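Local coordinates for reticulocyte-binding protein 2a (Plasmodium vivax, PDB 4Z8N), which probably helps the malaria parasite recognise and enter red blood cells, this chain being its erythrocyte-binding domain, at residues 83-88 with 208-213; 102-107 with 204-209; 186-191 with 199-204. All coordinates share one frame; numbering follows the deposited sequence.

Contact 1 (83-88 with 208-213); sequences VLEYPE and QEEMLD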
# COMPACT_ATOMS: atom_id res chain seq x y z
N VAL A 83 -6.70 -19.32 -13.47
CA VAL A 83 -7.79 -20.19 -13.91
C VAL A 83 -9.11 -19.43 -13.96
O VAL A 83 -9.89 -19.57 -14.90
CB VAL A 83 -7.95 -21.42 -13.00
CG1 VAL A 83 -9.09 -22.31 -13.49
CG2 VAL A 83 -6.66 -22.22 -12.92
N LEU A 84 -9.35 -18.61 -12.94
CA LEU A 84 -10.60 -17.87 -12.82
C LEU A 84 -10.71 -16.73 -13.82
O LEU A 84 -11.82 -16.29 -14.15
CB LEU A 84 -10.76 -17.33 -11.40
CG LEU A 84 -10.88 -18.36 -10.28
CD1 LEU A 84 -10.81 -17.69 -8.92
CD2 LEU A 84 -12.17 -19.16 -10.41
N GLU A 85 -9.57 -16.25 -14.31
CA GLU A 85 -9.56 -15.14 -15.27
C GLU A 85 -9.62 -15.64 -16.70
O GLU A 85 -10.08 -14.93 -17.60
CB GLU A 85 -8.31 -14.28 -15.08
CG GLU A 85 -8.34 -13.41 -13.83
CD GLU A 85 -7.13 -12.51 -13.73
OE1 GLU A 85 -6.15 -12.73 -14.47
OE2 GLU A 85 -7.16 -11.57 -12.91
N TYR A 86 -9.14 -16.86 -16.92
CA TYR A 86 -9.15 -17.46 -18.25
C TYR A 86 -9.76 -18.85 -18.23
O TYR A 86 -9.08 -19.83 -18.53
CB TYR A 86 -7.73 -17.50 -18.81
CG TYR A 86 -7.08 -16.14 -18.95
CD1 TYR A 86 -6.39 -15.57 -17.89
CD2 TYR A 86 -7.18 -15.42 -20.13
CE1 TYR A 86 -5.80 -14.32 -18.01
CE2 TYR A 86 -6.60 -14.17 -20.26
CZ TYR A 86 -5.91 -13.63 -19.20
OH TYR A 86 -5.33 -12.39 -19.33
N PRO A 87 -11.06 -18.95 -17.89
CA PRO A 87 -11.69 -20.27 -17.76
C PRO A 87 -11.88 -20.99 -19.10
O PRO A 87 -11.77 -22.21 -19.15
CB PRO A 87 -13.05 -19.95 -17.13
CG PRO A 87 -13.34 -18.56 -17.57
CD PRO A 87 -12.01 -17.86 -17.63
N GLU A 88 -12.16 -20.23 -20.15
CA GLU A 88 -12.40 -20.81 -21.47
C GLU A 88 -11.13 -21.47 -22.01
O GLU A 88 -11.18 -22.57 -22.54
CB GLU A 88 -12.90 -19.74 -22.45
CG GLU A 88 -14.14 -18.98 -21.98
CD GLU A 88 -13.80 -17.66 -21.29
OE1 GLU A 88 -12.65 -17.50 -20.82
OE2 GLU A 88 -14.68 -16.78 -21.23
N GLN A 208 -14.66 -8.20 -12.26
CA GLN A 208 -15.29 -7.00 -11.74
C GLN A 208 -15.08 -6.87 -10.25
O GLN A 208 -14.83 -5.81 -9.76
CB GLN A 208 -16.79 -6.92 -12.04
CG GLN A 208 -17.16 -6.54 -13.44
CD GLN A 208 -18.63 -6.70 -13.77
OE1 GLN A 208 -19.06 -6.32 -14.82
NE2 GLN A 208 -19.38 -7.27 -12.89
N GLU A 209 -15.22 -7.97 -9.53
CA GLU A 209 -15.07 -7.88 -8.08
C GLU A 209 -13.63 -7.60 -7.64
O GLU A 209 -13.41 -6.80 -6.73
CB GLU A 209 -15.55 -9.16 -7.40
CG GLU A 209 -15.68 -9.06 -5.87
CD GLU A 209 -16.58 -10.15 -5.29
OE1 GLU A 209 -17.22 -10.86 -6.10
OE2 GLU A 209 -16.65 -10.29 -4.05
N GLU A 210 -12.66 -8.24 -8.28
CA GLU A 210 -11.27 -8.03 -7.88
C GLU A 210 -10.79 -6.66 -8.36
O GLU A 210 -9.89 -6.07 -7.75
CB GLU A 210 -10.37 -9.16 -8.38
CG GLU A 210 -10.20 -9.28 -9.89
CD GLU A 210 -9.23 -10.40 -10.27
OE1 GLU A 210 -8.35 -10.74 -9.46
OE2 GLU A 210 -9.36 -10.94 -11.39
N MET A 211 -11.39 -6.13 -9.41
CA MET A 211 -11.06 -4.77 -9.83
C MET A 211 -11.58 -3.75 -8.82
O MET A 211 -10.92 -2.76 -8.54
CB MET A 211 -11.61 -4.47 -11.23
CG MET A 211 -10.77 -5.08 -12.34
SD MET A 211 -11.32 -4.64 -13.99
CE MET A 211 -10.82 -2.92 -14.08
N LEU A 212 -12.77 -4.01 -8.27
CA LEU A 212 -13.32 -3.18 -7.22
C LEU A 212 -12.47 -3.29 -5.94
O LEU A 212 -12.27 -2.31 -5.23
CB LEU A 212 -14.78 -3.54 -6.93
CG LEU A 212 -15.80 -3.12 -8.00
CD1 LEU A 212 -17.18 -3.71 -7.69
CD2 LEU A 212 -15.89 -1.61 -8.11
N ASP A 213 -11.97 -4.49 -5.67
CA ASP A 213 -11.11 -4.73 -4.51
C ASP A 213 -9.78 -3.98 -4.63
O ASP A 213 -9.28 -3.43 -3.65
CB ASP A 213 -10.83 -6.22 -4.33
CG ASP A 213 -12.03 -6.98 -3.82
OD1 ASP A 213 -12.88 -6.36 -3.13
OD2 ASP A 213 -12.14 -8.19 -4.10
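Glu85 and Glu210 meet carboxylate to carboxylate, OE2 of Glu85 lying 2.7 Å from OE2 of Glu210. Two carboxylate oxygens this close suggest that one of the acids is probably protonated. The two side chains run at about a right angle to one another, and their carboxylate planes are turned 64° apart. A single oxygen of each makes the approach; OE1 of Glu210 stays 3.7 Å from Glu85 OE2. Both chains are extended beyond CG, and this reach lets the acids touch while the nearest CA atoms, those of Glu85 and Glu210, remain 10.4 Å apart. On Glu210, CG sits between the backbone N and the carbonyl carbon (chi1 66°), which sends the carboxylate across toward the 83-88 segment. The setting is the Rh5-type coiled-coil domain, a largely helical scaffold; here the C-terminal end of helix 71-85 comes against the flank of helix 199-237. The helix gives out just after the acid: Tyr86 is the first residue to leave helical geometry. Both glutamates are buried, and the stronger partner of Glu85 lies on a third helix: its OE2 forms a salt bridge with Lys280 NZ of helix 246-297. The ammonium of Lys280 would probably offset the charge gathered by the two acids. Farther out, Leu283 packs on Glu85 from the same helix as Lys280, and Phe206 packs on it from helix 199-237.

Contact 2 (102-107 with 204-209); sequences NEYKQQ and INFLQE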
# COMPACT_ATOMS: atom_id res chain seq x y z
N ASN A 102 -14.22 -20.83 -4.74
CA ASN A 102 -14.24 -21.19 -3.33
C ASN A 102 -12.81 -21.39 -2.81
O ASN A 102 -12.47 -20.96 -1.71
CB ASN A 102 -15.08 -22.44 -3.11
CG ASN A 102 -15.35 -22.72 -1.64
OD1 ASN A 102 -16.27 -22.16 -1.06
ND2 ASN A 102 -14.54 -23.59 -1.05
N GLU A 103 -11.99 -22.04 -3.63
CA GLU A 103 -10.58 -22.27 -3.30
C GLU A 103 -9.81 -20.95 -3.23
O GLU A 103 -8.94 -20.78 -2.37
CB GLU A 103 -9.95 -23.20 -4.34
CG GLU A 103 -8.54 -23.65 -4.02
CD GLU A 103 -8.04 -24.72 -4.97
OE1 GLU A 103 -8.85 -25.19 -5.81
OE2 GLU A 103 -6.86 -25.09 -4.89
N TYR A 104 -10.13 -20.03 -4.13
CA TYR A 104 -9.51 -18.71 -4.17
C TYR A 104 -9.71 -17.94 -2.86
O TYR A 104 -8.78 -17.33 -2.35
CB TYR A 104 -10.05 -17.90 -5.35
CG TYR A 104 -9.93 -16.41 -5.18
CD1 TYR A 104 -8.74 -15.75 -5.44
CD2 TYR A 104 -11.02 -15.65 -4.76
CE1 TYR A 104 -8.63 -14.38 -5.29
CE2 TYR A 104 -10.92 -14.28 -4.60
CZ TYR A 104 -9.72 -13.65 -4.87
OH TYR A 104 -9.63 -12.29 -4.71
N LYS A 105 -10.93 -17.99 -2.34
CA LYS A 105 -11.25 -17.31 -1.08
C LYS A 105 -10.40 -17.84 0.07
O LYS A 105 -9.84 -17.07 0.85
CB LYS A 105 -12.73 -17.48 -0.74
CG LYS A 105 -13.69 -16.79 -1.70
CD LYS A 105 -15.12 -17.22 -1.41
CE LYS A 105 -16.13 -16.38 -2.17
NZ LYS A 105 -17.52 -16.85 -1.96
N GLN A 106 -10.31 -19.16 0.18
CA GLN A 106 -9.51 -19.80 1.22
C GLN A 106 -8.04 -19.43 1.07
O GLN A 106 -7.37 -19.10 2.05
CB GLN A 106 -9.68 -21.32 1.18
CG GLN A 106 -11.12 -21.78 1.37
CD GLN A 106 -11.33 -23.23 0.98
OE1 GLN A 106 -10.61 -23.77 0.14
NE2 GLN A 106 -12.33 -23.87 1.58
N GLN A 107 -7.56 -19.47 -0.17
CA GLN A 107 -6.16 -19.18 -0.45
C GLN A 107 -5.80 -17.72 -0.23
O GLN A 107 -4.69 -17.40 0.20
CB GLN A 107 -5.82 -19.59 -1.89
CG GLN A 107 -5.72 -21.10 -2.08
CD GLN A 107 -5.50 -21.47 -3.53
OE1 GLN A 107 -5.86 -20.72 -4.44
NE2 GLN A 107 -4.91 -22.64 -3.76
N ILE A 204 -16.44 -12.64 -15.63
CA ILE A 204 -16.73 -11.21 -15.67
C ILE A 204 -17.03 -10.69 -14.27
O ILE A 204 -16.45 -9.71 -13.79
CB ILE A 204 -17.93 -10.94 -16.60
CG1 ILE A 204 -17.54 -11.16 -18.05
CG2 ILE A 204 -18.48 -9.55 -16.42
CD1 ILE A 204 -18.68 -10.96 -19.02
N ASN A 205 -17.98 -11.37 -13.66
CA ASN A 205 -18.30 -11.33 -12.25
C ASN A 205 -17.12 -11.39 -11.28
O ASN A 205 -17.07 -10.58 -10.37
CB ASN A 205 -19.25 -12.49 -12.04
CG ASN A 205 -20.68 -12.10 -12.22
OD1 ASN A 205 -21.31 -11.75 -11.23
ND2 ASN A 205 -21.09 -11.79 -13.49
N PHE A 206 -16.18 -12.31 -11.48
CA PHE A 206 -14.97 -12.36 -10.65
C PHE A 206 -14.00 -11.19 -10.90
O PHE A 206 -13.45 -10.60 -9.96
CB PHE A 206 -14.24 -13.68 -10.89
CG PHE A 206 -12.87 -13.74 -10.28
CD1 PHE A 206 -12.72 -13.91 -8.92
CD2 PHE A 206 -11.74 -13.64 -11.08
CE1 PHE A 206 -11.47 -13.98 -8.36
CE2 PHE A 206 -10.49 -13.71 -10.52
CZ PHE A 206 -10.35 -13.88 -9.16
N LEU A 207 -13.77 -10.89 -12.18
CA LEU A 207 -12.86 -9.83 -12.59
C LEU A 207 -13.35 -8.43 -12.18
O LEU A 207 -12.57 -7.64 -11.66
CB LEU A 207 -12.64 -9.88 -14.10
CG LEU A 207 -11.53 -8.99 -14.65
CD1 LEU A 207 -10.27 -9.13 -13.83
CD2 LEU A 207 -11.27 -9.36 -16.09
N GLN A 208 -14.66 -8.20 -12.26
CA GLN A 208 -15.29 -7.00 -11.74
C GLN A 208 -15.08 -6.87 -10.25
O GLN A 208 -14.83 -5.81 -9.76
CB GLN A 208 -16.79 -6.92 -12.04
CG GLN A 208 -17.16 -6.54 -13.44
CD GLN A 208 -18.63 -6.70 -13.77
OE1 GLN A 208 -19.06 -6.32 -14.82
NE2 GLN A 208 -19.38 -7.27 -12.89
N GLU A 209 -15.22 -7.97 -9.53
CA GLU A 209 -15.07 -7.88 -8.08
C GLU A 209 -13.63 -7.60 -7.64
O GLU A 209 -13.41 -6.80 -6.73
CB GLU A 209 -15.55 -9.16 -7.40
CG GLU A 209 -15.68 -9.06 -5.87
CD GLU A 209 -16.58 -10.15 -5.29
OE1 GLU A 209 -17.22 -10.86 -6.10
OE2 GLU A 209 -16.65 -10.29 -4.05
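Phe206 drives one corner of its ring into the face of Tyr104, a T-shaped (edge-to-face) pair with the planes at 89° and the centroids 5.2 Å apart. A single phenylalanine atom does the touching. CE1 of Phe206 stands above the middle of the tyrosine ring, 3.8 Å from CE2 of Tyr104, and is almost equally close to CZ of Tyr104 at 3.9 Å. Seen from the other partner, CE2 of Tyr104 lies in the plane of the Phe206 ring, just off its edge. Each ring has its CG anti to the backbone N (chi1 156° for Tyr104, 170° for Phe206), and from there the two reach out to meet across the gap between helix 94-115 and helix 199-237. That gap is wide: the nearest CA atoms, of Tyr104 and Phe206, are 10.6 Å apart. Leu77, Thr80 and Leu84 of helix 71-85 pack against Tyr104 and make this the close-packed side, with Phe206 itself buried. The contrast is with the outer side, where Lys105 and Glu209 are both exposed and their charged ends do not meet, Lys105 NZ standing 6.9 Å from Glu209 OE2. At that range their opposite charges could attract only weakly. Cohesion between these two segments therefore probably comes chiefly from dispersion and from the slightly positive C-H edge of Phe206 facing the pi cloud of Tyr104, without any hydrogen bond between them.

Contact 3 (186-191 with 199-204); sequences TLMLKV and VTISAI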
# COMPACT_ATOMS: atom_id res chain seq x y z
N THR A 186 -24.22 -3.99 -12.08
CA THR A 186 -25.66 -3.86 -12.24
C THR A 186 -26.13 -4.48 -13.55
O THR A 186 -27.13 -5.20 -13.60
CB THR A 186 -26.09 -2.39 -12.19
OG1 THR A 186 -25.77 -1.84 -10.91
CG2 THR A 186 -27.58 -2.25 -12.44
N LEU A 187 -25.39 -4.21 -14.62
CA LEU A 187 -25.68 -4.78 -15.93
C LEU A 187 -25.67 -6.31 -15.90
O LEU A 187 -26.55 -6.95 -16.48
CB LEU A 187 -24.67 -4.26 -16.96
CG LEU A 187 -24.76 -4.87 -18.36
CD1 LEU A 187 -26.08 -4.51 -19.03
CD2 LEU A 187 -23.58 -4.41 -19.21
N MET A 188 -24.68 -6.89 -15.22
CA MET A 188 -24.55 -8.34 -15.15
C MET A 188 -25.67 -8.98 -14.34
O MET A 188 -26.00 -10.15 -14.55
CB MET A 188 -23.18 -8.73 -14.57
CG MET A 188 -22.01 -8.44 -15.50
SD MET A 188 -22.18 -9.19 -17.14
CE MET A 188 -22.16 -10.94 -16.72
N LEU A 189 -26.25 -8.23 -13.41
CA LEU A 189 -27.42 -8.70 -12.68
C LEU A 189 -28.60 -8.86 -13.64
O LEU A 189 -29.43 -9.75 -13.47
CB LEU A 189 -27.79 -7.75 -11.55
CG LEU A 189 -26.85 -7.64 -10.35
CD1 LEU A 189 -27.38 -6.62 -9.36
CD2 LEU A 189 -26.65 -8.99 -9.68
N LYS A 190 -28.66 -7.99 -14.64
CA LYS A 190 -29.71 -8.08 -15.65
C LYS A 190 -29.40 -9.21 -16.63
O LYS A 190 -30.30 -9.87 -17.14
CB LYS A 190 -29.85 -6.75 -16.40
CG LYS A 190 -31.05 -6.70 -17.33
CD LYS A 190 -32.34 -6.93 -16.57
CE LYS A 190 -33.40 -7.57 -17.45
NZ LYS A 190 -34.62 -7.93 -16.67
N VAL A 191 -28.11 -9.44 -16.88
CA VAL A 191 -27.66 -10.50 -17.78
C VAL A 191 -28.03 -11.88 -17.23
O VAL A 191 -28.52 -12.74 -17.97
CB VAL A 191 -26.14 -10.44 -18.01
CG1 VAL A 191 -25.66 -11.68 -18.75
CG2 VAL A 191 -25.77 -9.18 -18.78
N VAL A 199 -19.17 -19.95 -17.69
CA VAL A 199 -17.88 -19.56 -17.13
C VAL A 199 -17.47 -18.14 -17.54
O VAL A 199 -16.77 -17.45 -16.79
CB VAL A 199 -16.76 -20.55 -17.53
CG1 VAL A 199 -16.98 -21.89 -16.84
CG2 VAL A 199 -16.69 -20.72 -19.04
N THR A 200 -17.90 -17.70 -18.72
CA THR A 200 -17.61 -16.34 -19.17
C THR A 200 -18.31 -15.32 -18.27
O THR A 200 -17.71 -14.33 -17.86
CB THR A 200 -18.04 -16.12 -20.63
OG1 THR A 200 -17.29 -16.99 -21.49
CG2 THR A 200 -17.81 -14.67 -21.05
N ILE A 201 -19.57 -15.59 -17.96
CA ILE A 201 -20.32 -14.74 -17.03
C ILE A 201 -19.67 -14.75 -15.65
O ILE A 201 -19.50 -13.71 -15.02
CB ILE A 201 -21.79 -15.20 -16.92
CG1 ILE A 201 -22.54 -14.89 -18.21
CG2 ILE A 201 -22.48 -14.53 -15.73
CD1 ILE A 201 -24.00 -15.32 -18.20
N SER A 202 -19.30 -15.94 -15.19
CA SER A 202 -18.66 -16.10 -13.89
C SER A 202 -17.33 -15.34 -13.84
O SER A 202 -17.00 -14.73 -12.82
CB SER A 202 -18.44 -17.57 -13.58
OG SER A 202 -19.67 -18.28 -13.56
N ALA A 203 -16.58 -15.37 -14.94
CA ALA A 203 -15.29 -14.69 -15.01
C ALA A 203 -15.42 -13.17 -14.95
O ALA A 203 -14.62 -12.49 -14.31
CB ALA A 203 -14.55 -15.11 -16.28
N ILE A 204 -16.44 -12.64 -15.63
CA ILE A 204 -16.73 -11.21 -15.67
C ILE A 204 -17.03 -10.69 -14.27
O ILE A 204 -16.45 -9.71 -13.79
CB ILE A 204 -17.93 -10.94 -16.60
CG1 ILE A 204 -17.54 -11.16 -18.05
CG2 ILE A 204 -18.48 -9.55 -16.42
CD1 ILE A 204 -18.68 -10.96 -19.02
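Segments 186-191 and 199-204 run nearly antiparallel, their axes at 158° and 11.3 Å apart at closest approach, with the CA atoms of Met188 and Ile201 the nearest pair. Met188 carries most of the contact, meeting both Ile201 and Ile204. Its chain bends twice. The turn at chi2 (-54°) sets SD of Met188 beside Ile204, 3.8 Å from CG2 of Ile204, and the two side chains cross at about a right angle. The turn at chi3 (-64°) then brings the methyl CE of Met188 to 3.7 Å from CG2 of Ile201. One turn on, Val191 slides past Ile201 in the opposite direction, CG1 of Val191 coming 4.0 Å from CD1 of Ile201. All of these meetings are apolar, and Met188 and both isoleucines are buried. Helix 246-297 continues the apolar layer, Leu291 touching Ile201 while Leu287 and Tyr288 touch Ile204. With only a short connection between helix 168-194 and helix 199-237, the arrangement is an antiparallel helical hairpin, of the kind from which alpha-helical, coiled-coil-like domains such as this one are built.

All three contacts draw on the N-terminal part of helix 199-237, which meets a different neighbour in each. Contacts 1 and 2 are closest, their centres about 6 Å apart: Glu85 CG lies 4.0 Å from Phe206 CE2, so the acid pair and the aromatic pair abut, and Leu84 packs on both Phe206 and Tyr104. Contact 3 is local, joining helices consecutive in the chain, and its centre is about 11 Å from that of contact 1 and 13 Å from that of contact 2. Glu88 OE2 and Thr200 OG1, 2.6 Å apart and probably hydrogen-bonded, link segment 83-88 to segment 199-204. The group lies away from Glu120, a calcium-binding residue of this protein with no ion bound here, and from the disulfides.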